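PDB 3FVD: mandelate racemase/muconate lactonizing enzyme from Roseovarius nubinhibens ISM, which binds magnesium as a member of the enolase superfamily and probably catalyses a reaction begun by abstracting a proton alpha to a carboxylate, giving a metal-stabilised enolate. Local coordinates for the interface of chains A and B and the interface of chains A and C. Coordinates in Å, arbitrary orientation; residue numbers count along the deposited sequence, not the author numbering. Chains: chain A/B/C, Mandelate racemase/muconate lactonizing enzyme.

Contact 1: the interface of chains A and B. Residues chain A 128, 281-282, 312, 314; chain B 87-88, 91.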
loop_
_atom_site.group_PDB
_atom_site.type_symbol
_atom_site.label_atom_id
_atom_site.label_comp_id
_atom_site.label_asym_id
_atom_site.label_seq_id
_atom_site.Cartn_x
_atom_site.Cartn_y
_atom_site.Cartn_z
ATOM N N GLY A 128 -33.635 5.363 17.680
ATOM C CA GLY A 128 -33.129 6.711 17.600
ATOM C C GLY A 128 -33.875 7.705 16.721
ATOM O O GLY A 128 -33.450 8.878 16.622
ATOM N N ARG A 281 -25.937 0.129 10.209
ATOM C CA ARG A 281 -26.613 1.345 9.795
ATOM C C ARG A 281 -25.835 2.516 10.289
ATOM O O ARG A 281 -25.515 3.462 9.530
ATOM C CB ARG A 281 -28.060 1.399 10.389
ATOM C CG ARG A 281 -28.934 2.553 9.849
ATOM C CD ARG A 281 -28.731 3.841 10.654
ATOM N NE ARG A 281 -29.033 3.705 12.110
ATOM C CZ ARG A 281 -30.284 3.706 12.573
ATOM N NH1 ARG A 281 -31.314 3.770 11.705
ATOM N NH2 ARG A 281 -30.540 3.598 13.871
ATOM N N ASP A 282 -25.550 2.476 11.589
ATOM C CA ASP A 282 -24.788 3.555 12.194
ATOM C C ASP A 282 -23.407 3.709 11.649
ATOM O O ASP A 282 -22.886 4.798 11.594
ATOM C CB ASP A 282 -24.669 3.307 13.708
ATOM C CG ASP A 282 -25.978 3.577 14.456
ATOM O OD1 ASP A 282 -27.043 3.998 13.898
ATOM O OD2 ASP A 282 -25.910 3.385 15.669
ATOM N N SER A 312 -35.830 5.351 11.039
ATOM C CA SER A 312 -34.961 6.026 12.009
ATOM C C SER A 312 -33.640 6.468 11.374
ATOM O O SER A 312 -32.787 7.039 12.047
ATOM C CB SER A 312 -34.725 5.108 13.226
ATOM O OG SER A 312 -34.113 3.873 12.854
ATOM N N PRO A 314 -31.253 8.805 9.193
ATOM C CA PRO A 314 -31.218 10.205 8.713
ATOM C C PRO A 314 -31.436 10.233 7.209
ATOM O O PRO A 314 -30.928 9.347 6.454
ATOM C CB PRO A 314 -29.779 10.658 8.998
ATOM C CG PRO A 314 -29.284 9.695 10.062
ATOM C CD PRO A 314 -29.937 8.385 9.711
ATOM N N ASP B 87 -30.319 9.333 19.200
ATOM C CA ASP B 87 -29.602 9.580 17.965
ATOM C C ASP B 87 -30.081 10.898 17.367
ATOM O O ASP B 87 -29.296 11.676 16.901
ATOM C CB ASP B 87 -29.876 8.470 16.953
ATOM C CG ASP B 87 -29.392 7.081 17.422
ATOM O OD1 ASP B 87 -29.676 6.634 18.561
ATOM O OD2 ASP B 87 -28.789 6.368 16.618
ATOM N N HIS B 88 -31.379 11.164 17.404
ATOM C CA HIS B 88 -31.864 12.449 16.898
ATOM C C HIS B 88 -31.335 13.644 17.717
ATOM O O HIS B 88 -30.874 14.632 17.158
ATOM C CB HIS B 88 -33.408 12.494 16.845
ATOM C CG HIS B 88 -33.944 13.814 16.359
ATOM N ND1 HIS B 88 -34.591 14.720 17.189
ATOM C CD2 HIS B 88 -33.874 14.393 15.142
ATOM C CE1 HIS B 88 -34.927 15.783 16.482
ATOM N NE2 HIS B 88 -34.493 15.608 15.241
ATOM N N ARG B 91 -27.854 14.258 16.641
ATOM C CA ARG B 91 -27.733 14.837 15.307
ATOM C C ARG B 91 -27.929 16.328 15.377
ATOM O O ARG B 91 -27.228 17.044 14.655
ATOM C CB ARG B 91 -28.733 14.255 14.314
ATOM C CG ARG B 91 -28.197 13.014 13.660
ATOM C CD ARG B 91 -29.165 12.528 12.516
ATOM N NE ARG B 91 -30.443 12.018 13.070
ATOM C CZ ARG B 91 -30.706 10.788 13.552
ATOM N NH1 ARG B 91 -29.777 9.791 13.606
ATOM N NH2 ARG B 91 -31.948 10.546 13.988
HETATM O O HOH W 1 -30.875 7.222 14.094
HETATM O O HOH W 2 -28.808 3.987 16.205
#

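Contact 2: the interface of chains A and C. Residues chain A 70, 73, 97, 100; chain C 61-63, 102.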
loop_
_atom_site.group_PDB
_atom_site.type_symbol
_atom_site.label_atom_id
_atom_site.label_comp_id
_atom_site.label_asym_id
_atom_site.label_seq_id
_atom_site.Cartn_x
_atom_site.Cartn_y
_atom_site.Cartn_z
ATOM N N GLY A 70 -32.083 -24.514 13.246
ATOM C CA GLY A 70 -31.322 -23.593 14.045
ATOM C C GLY A 70 -32.040 -23.157 15.303
ATOM O O GLY A 70 -31.411 -23.036 16.352
ATOM N N THR A 73 -31.742 -25.880 17.794
ATOM C CA THR A 73 -30.430 -25.878 18.431
ATOM C C THR A 73 -30.253 -24.786 19.488
ATOM O O THR A 73 -29.657 -25.012 20.546
ATOM C CB THR A 73 -29.307 -25.879 17.395
ATOM O OG1 THR A 73 -29.262 -27.184 16.849
ATOM C CG2 THR A 73 -27.962 -25.580 17.987
ATOM N N LEU A 97 -24.322 -20.970 18.302
ATOM C CA LEU A 97 -24.409 -21.387 16.908
ATOM C C LEU A 97 -23.718 -20.297 16.076
ATOM O O LEU A 97 -24.333 -19.286 15.719
ATOM C CB LEU A 97 -25.872 -21.543 16.490
ATOM C CG LEU A 97 -26.211 -22.097 15.098
ATOM C CD1 LEU A 97 -25.594 -23.440 14.877
ATOM C CD2 LEU A 97 -27.724 -22.164 14.804
ATOM N N HIS A 100 -25.086 -18.645 10.615
ATOM C CA HIS A 100 -26.526 -18.830 10.616
ATOM C C HIS A 100 -27.309 -17.554 10.942
ATOM O O HIS A 100 -28.207 -17.551 11.840
ATOM C CB HIS A 100 -26.863 -19.894 11.666
ATOM C CG HIS A 100 -26.380 -21.224 11.282
ATOM N ND1 HIS A 100 -25.059 -21.569 11.430
ATOM C CD2 HIS A 100 -26.964 -22.207 10.567
ATOM C CE1 HIS A 100 -24.889 -22.788 10.945
ATOM N NE2 HIS A 100 -26.021 -23.183 10.396
ATOM N N PRO C 61 -19.700 -22.776 12.308
ATOM C CA PRO C 61 -21.037 -22.567 11.810
ATOM C C PRO C 61 -21.569 -23.898 11.275
ATOM O O PRO C 61 -21.573 -24.133 10.032
ATOM C CB PRO C 61 -20.814 -21.578 10.679
ATOM C CG PRO C 61 -19.513 -20.922 10.976
ATOM C CD PRO C 61 -18.699 -21.909 11.667
ATOM N N ALA C 62 -22.018 -24.767 12.193
ATOM C CA ALA C 62 -22.291 -26.138 11.856
ATOM C C ALA C 62 -23.005 -26.775 12.990
ATOM O O ALA C 62 -22.667 -26.484 14.133
ATOM C CB ALA C 62 -20.955 -26.854 11.586
ATOM N N HIS C 63 -24.000 -27.606 12.708
ATOM C CA HIS C 63 -24.665 -28.354 13.754
ATOM C C HIS C 63 -25.386 -29.513 13.141
ATOM O O HIS C 63 -25.705 -29.469 11.965
ATOM C CB HIS C 63 -25.598 -27.496 14.594
ATOM C CG HIS C 63 -26.726 -26.889 13.828
ATOM N ND1 HIS C 63 -28.031 -26.951 14.268
ATOM C CD2 HIS C 63 -26.742 -26.163 12.682
ATOM C CE1 HIS C 63 -28.804 -26.291 13.425
ATOM N NE2 HIS C 63 -28.047 -25.819 12.449
ATOM N N TYR C 102 -20.704 -27.473 5.928
ATOM C CA TYR C 102 -20.864 -28.662 6.745
ATOM C C TYR C 102 -21.851 -29.704 6.212
ATOM O O TYR C 102 -21.660 -30.920 6.406
ATOM C CB TYR C 102 -21.204 -28.263 8.177
ATOM C CG TYR C 102 -22.551 -27.584 8.412
ATOM C CD1 TYR C 102 -23.613 -28.278 9.040
ATOM C CD2 TYR C 102 -22.748 -26.245 8.071
ATOM C CE1 TYR C 102 -24.850 -27.655 9.271
ATOM C CE2 TYR C 102 -23.971 -25.613 8.307
ATOM C CZ TYR C 102 -25.022 -26.315 8.915
ATOM O OH TYR C 102 -26.229 -25.688 9.165
#

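Contact 3: the interface of chains A and B. Residues chain A 86-87, 91; chain B 127-128, 278, 281-282, 312.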
loop_
_atom_site.group_PDB
_atom_site.type_symbol
_atom_site.label_atom_id
_atom_site.label_comp_id
_atom_site.label_asym_id
_atom_site.label_seq_id
_atom_site.Cartn_x
_atom_site.Cartn_y
_atom_site.Cartn_z
ATOM N N LEU A 86 -30.467 -6.951 24.839
ATOM C CA LEU A 86 -30.370 -7.464 23.447
ATOM C C LEU A 86 -28.961 -7.934 23.049
ATOM O O LEU A 86 -28.812 -9.004 22.479
ATOM C CB LEU A 86 -30.916 -6.438 22.453
ATOM C CG LEU A 86 -32.444 -6.345 22.600
ATOM C CD1 LEU A 86 -32.905 -5.061 22.077
ATOM C CD2 LEU A 86 -33.047 -7.435 21.792
ATOM N N ASP A 87 -27.941 -7.155 23.398
ATOM C CA ASP A 87 -26.589 -7.467 23.009
ATOM C C ASP A 87 -26.254 -8.795 23.611
ATOM O O ASP A 87 -25.733 -9.658 22.924
ATOM C CB ASP A 87 -25.600 -6.410 23.483
ATOM C CG ASP A 87 -25.721 -5.116 22.712
ATOM O OD1 ASP A 87 -26.087 -5.156 21.515
ATOM O OD2 ASP A 87 -25.433 -4.029 23.285
ATOM N N ARG A 91 -24.958 -12.287 21.876
ATOM C CA ARG A 91 -23.755 -12.981 22.213
ATOM C C ARG A 91 -23.996 -14.447 22.515
ATOM O O ARG A 91 -23.191 -15.266 22.146
ATOM C CB ARG A 91 -23.075 -12.327 23.414
ATOM C CG ARG A 91 -22.331 -11.049 23.062
ATOM C CD ARG A 91 -21.523 -10.666 24.311
ATOM N NE ARG A 91 -22.357 -10.051 25.349
ATOM C CZ ARG A 91 -22.747 -8.757 25.346
ATOM N NH1 ARG A 91 -22.432 -7.906 24.364
ATOM N NH2 ARG A 91 -23.460 -8.302 26.349
ATOM N N LEU B 127 -27.844 -0.557 27.480
ATOM C CA LEU B 127 -26.581 -0.690 26.771
ATOM C C LEU B 127 -26.271 -2.160 26.544
ATOM O O LEU B 127 -25.189 -2.516 26.134
ATOM C CB LEU B 127 -25.454 0.022 27.533
ATOM C CG LEU B 127 -25.672 1.560 27.571
ATOM C CD1 LEU B 127 -24.967 2.229 28.729
ATOM C CD2 LEU B 127 -25.134 2.103 26.313
ATOM N N GLY B 128 -27.238 -3.022 26.819
ATOM C CA GLY B 128 -27.132 -4.427 26.458
ATOM C C GLY B 128 -26.610 -5.443 27.444
ATOM O O GLY B 128 -26.505 -6.609 27.084
ATOM N N ARG B 278 -21.032 4.373 23.002
ATOM C CA ARG B 278 -21.547 3.028 22.802
ATOM C C ARG B 278 -21.238 2.519 21.404
ATOM O O ARG B 278 -20.941 1.335 21.191
ATOM C CB ARG B 278 -23.042 3.015 23.072
ATOM C CG ARG B 278 -23.556 1.639 23.055
ATOM C CD ARG B 278 -24.288 1.372 21.772
ATOM N NE ARG B 278 -25.608 2.004 21.729
ATOM C CZ ARG B 278 -26.725 1.409 22.152
ATOM N NH1 ARG B 278 -27.870 2.072 22.025
ATOM N NH2 ARG B 278 -26.712 0.161 22.687
ATOM N N ARG B 281 -17.645 1.561 21.609
ATOM C CA ARG B 281 -17.543 0.311 22.343
ATOM C C ARG B 281 -17.935 -0.892 21.454
ATOM O O ARG B 281 -17.178 -1.893 21.382
ATOM C CB ARG B 281 -18.373 0.405 23.670
ATOM C CG ARG B 281 -18.319 -0.845 24.591
ATOM C CD ARG B 281 -19.077 -2.014 24.061
ATOM N NE ARG B 281 -20.524 -1.846 23.956
ATOM C CZ ARG B 281 -21.369 -1.846 24.986
ATOM N NH1 ARG B 281 -20.917 -1.905 26.230
ATOM N NH2 ARG B 281 -22.673 -1.718 24.794
ATOM N N ASP B 282 -19.065 -0.792 20.735
ATOM C CA ASP B 282 -19.467 -1.908 19.883
ATOM C C ASP B 282 -18.422 -2.153 18.778
ATOM O O ASP B 282 -18.188 -3.284 18.362
ATOM C CB ASP B 282 -20.875 -1.690 19.266
ATOM C CG ASP B 282 -22.028 -1.761 20.313
ATOM O OD1 ASP B 282 -21.829 -2.037 21.533
ATOM O OD2 ASP B 282 -23.183 -1.531 19.940
ATOM N N SER B 312 -21.616 -3.273 30.936
ATOM C CA SER B 312 -22.335 -3.943 29.824
ATOM C C SER B 312 -21.417 -4.391 28.699
ATOM O O SER B 312 -21.887 -4.881 27.723
ATOM C CB SER B 312 -23.394 -2.991 29.247
ATOM O OG SER B 312 -22.773 -1.803 28.732
HETATM O O HOH W 3 -24.487 -1.684 22.731
HETATM O O HOH W 4 -23.331 -5.123 25.728
#

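Contact 1: the interface of chains A and B
Backbone meets backbone where A:Gly128, a positive-phi glycine, turns its carbonyl O toward the amide N of B:His88 in the first turn of helix 86-96, a weak hydrogen bond of 3.2 Å. Next to it, CB of B:Asp87 packs on CA of A:Gly128 at 3.8 Å. The carboxylate OD2 of B:Asp87 stops 4.0 Å from OD1 of A:Asp282, the two planes turned 48° apart; a water modelled between them binds NH2 of A:Arg281 and the A:Asp282 carboxylate but lies implausibly close to B:Asp87 OD2, a doubtful link. The guanidinium of A:Arg281 is held by partners close to its plane: NE meets A:Asp282 OD1 in a 2.7 Å salt bridge, and NH1 points almost straight at the hydroxyl OG of A:Ser312, 3.0 Å away. In B:Arg91 the extended chi2 (-173°) carries CD to 3.7 Å from CG of A:Pro314, and the bend at chi3 (-69°) turns the guanidinium toward A:Gly128 and a water that joins NH1 to the carbonyl of A:Ser312. An alanine in place of B:Arg91 would probably uncover the ring of A:Pro314 and cost that water its NH1 partner. The N-terminal capping domain of chain B, through helix 86-96, thus meets helix 274-287 of chain A's barrel domain.

Contact 2: the interface of chains A and C
C:His63 reaches into chain A between A:Thr73 and A:Leu97, and its atoms can be followed outward. CB lies 4.1 Å from CD1 of A:Leu97. From there CG sits between the backbone N and the carbonyl carbon (chi1 62°), and the same methyl lies over one ring face, toward the rim, 3.9 Å from the ring centroid. ND1 and the hydroxyl OG1 of A:Thr73 share a 2.9 Å hydrogen bond of undecided direction. CE1 rests 3.7 Å from CA of A:Gly70, on the same helix 64-78 as the threonine. At the edge away from the threonine, CD2 and NE2 point at the face of the A:His100 ring, NE2 at 3.9 Å from that residue's NE2; the planes stand 86° apart in an edge-to-face pair. A:His100 in turn pairs its NE2 with the phenol OH of C:Tyr102, a 2.8 Å hydrogen bond, also undirected and nearly straight at 173°. These two side chains come from opposite directions, and CZ of the tyrosine lies in the plane of the imidazole. The tyrosine ring carries CA of C:Ala62 over its centre, which probably helps position it. With its two-fold twin, this pairing of imidazoles with hydroxyls and a leucine methyl probably helps join chains A and C in the octameric deposited assembly.

Contact 3: the interface of chains A and B
Helix 86-96 of chain A packs against the loop of B:Leu127 and B:Gly128, helix 274-287 and the loop of B:Ser312. A:Asp87 leads the approach: its CB packs 3.9 Å from CA of B:Gly128, and with CG anti to the carbonyl carbon (chi1 -72°) the carboxylate is carried on toward B:Arg281. OD2 of A:Asp87 lies 3.9 Å from NH2 of B:Arg281, a long salt bridge. A water bound to the same OD2 at 2.6 Å supplements it, also contacting NH2 of B:Arg281, NH2 of B:Arg278 and both carboxylate oxygens of B:Asp282. The two arginines would probably offset the nearby negative charge of B:Asp282 and, with the water, ease the close 3.2 Å approach of A:Asp87 OD2 to the carbonyl O of B:Leu127. B:Arg281 is held flat by its own chain. NE binds OD1 of B:Asp282 at 2.8 Å, nearly along the C-O axis, while NH1 donates at 174° to the hydroxyl OG of B:Ser312. NH2 also bonds the carbonyl O of B:Leu127 at 3.0 Å, tilted 18° from the guanidinium plane. A second water, at the guanidinium edge of A:Arg91, meets both NH1 and NH2 and links them to the carbonyl O of B:Leu127, 3.2 Å from the water. By joining charged side chains and loop carbonyls through solvent, the patch probably helps fix the relative placement of chains A and B.

Contacts 1 and 3 belong to one two-fold interface, with their C-alpha centres about 17 Å apart. They use the same elements with the chains exchanged: residues 87 and 91 of helix 86-96 on one side, and 128, 281, 282 and 312 on the other. Contact 2 lies on a different face, about 33 Å from contact 1 and 23 Å from contact 3, and joins chain A to chain C through helix 64-78 and the segment holding A:Leu97 and A:His100. That segment follows helix 86-96 directly, so one stretch of chain A serves both neighbours. Two kinds of two-fold interface could together build the eight-copy assembly.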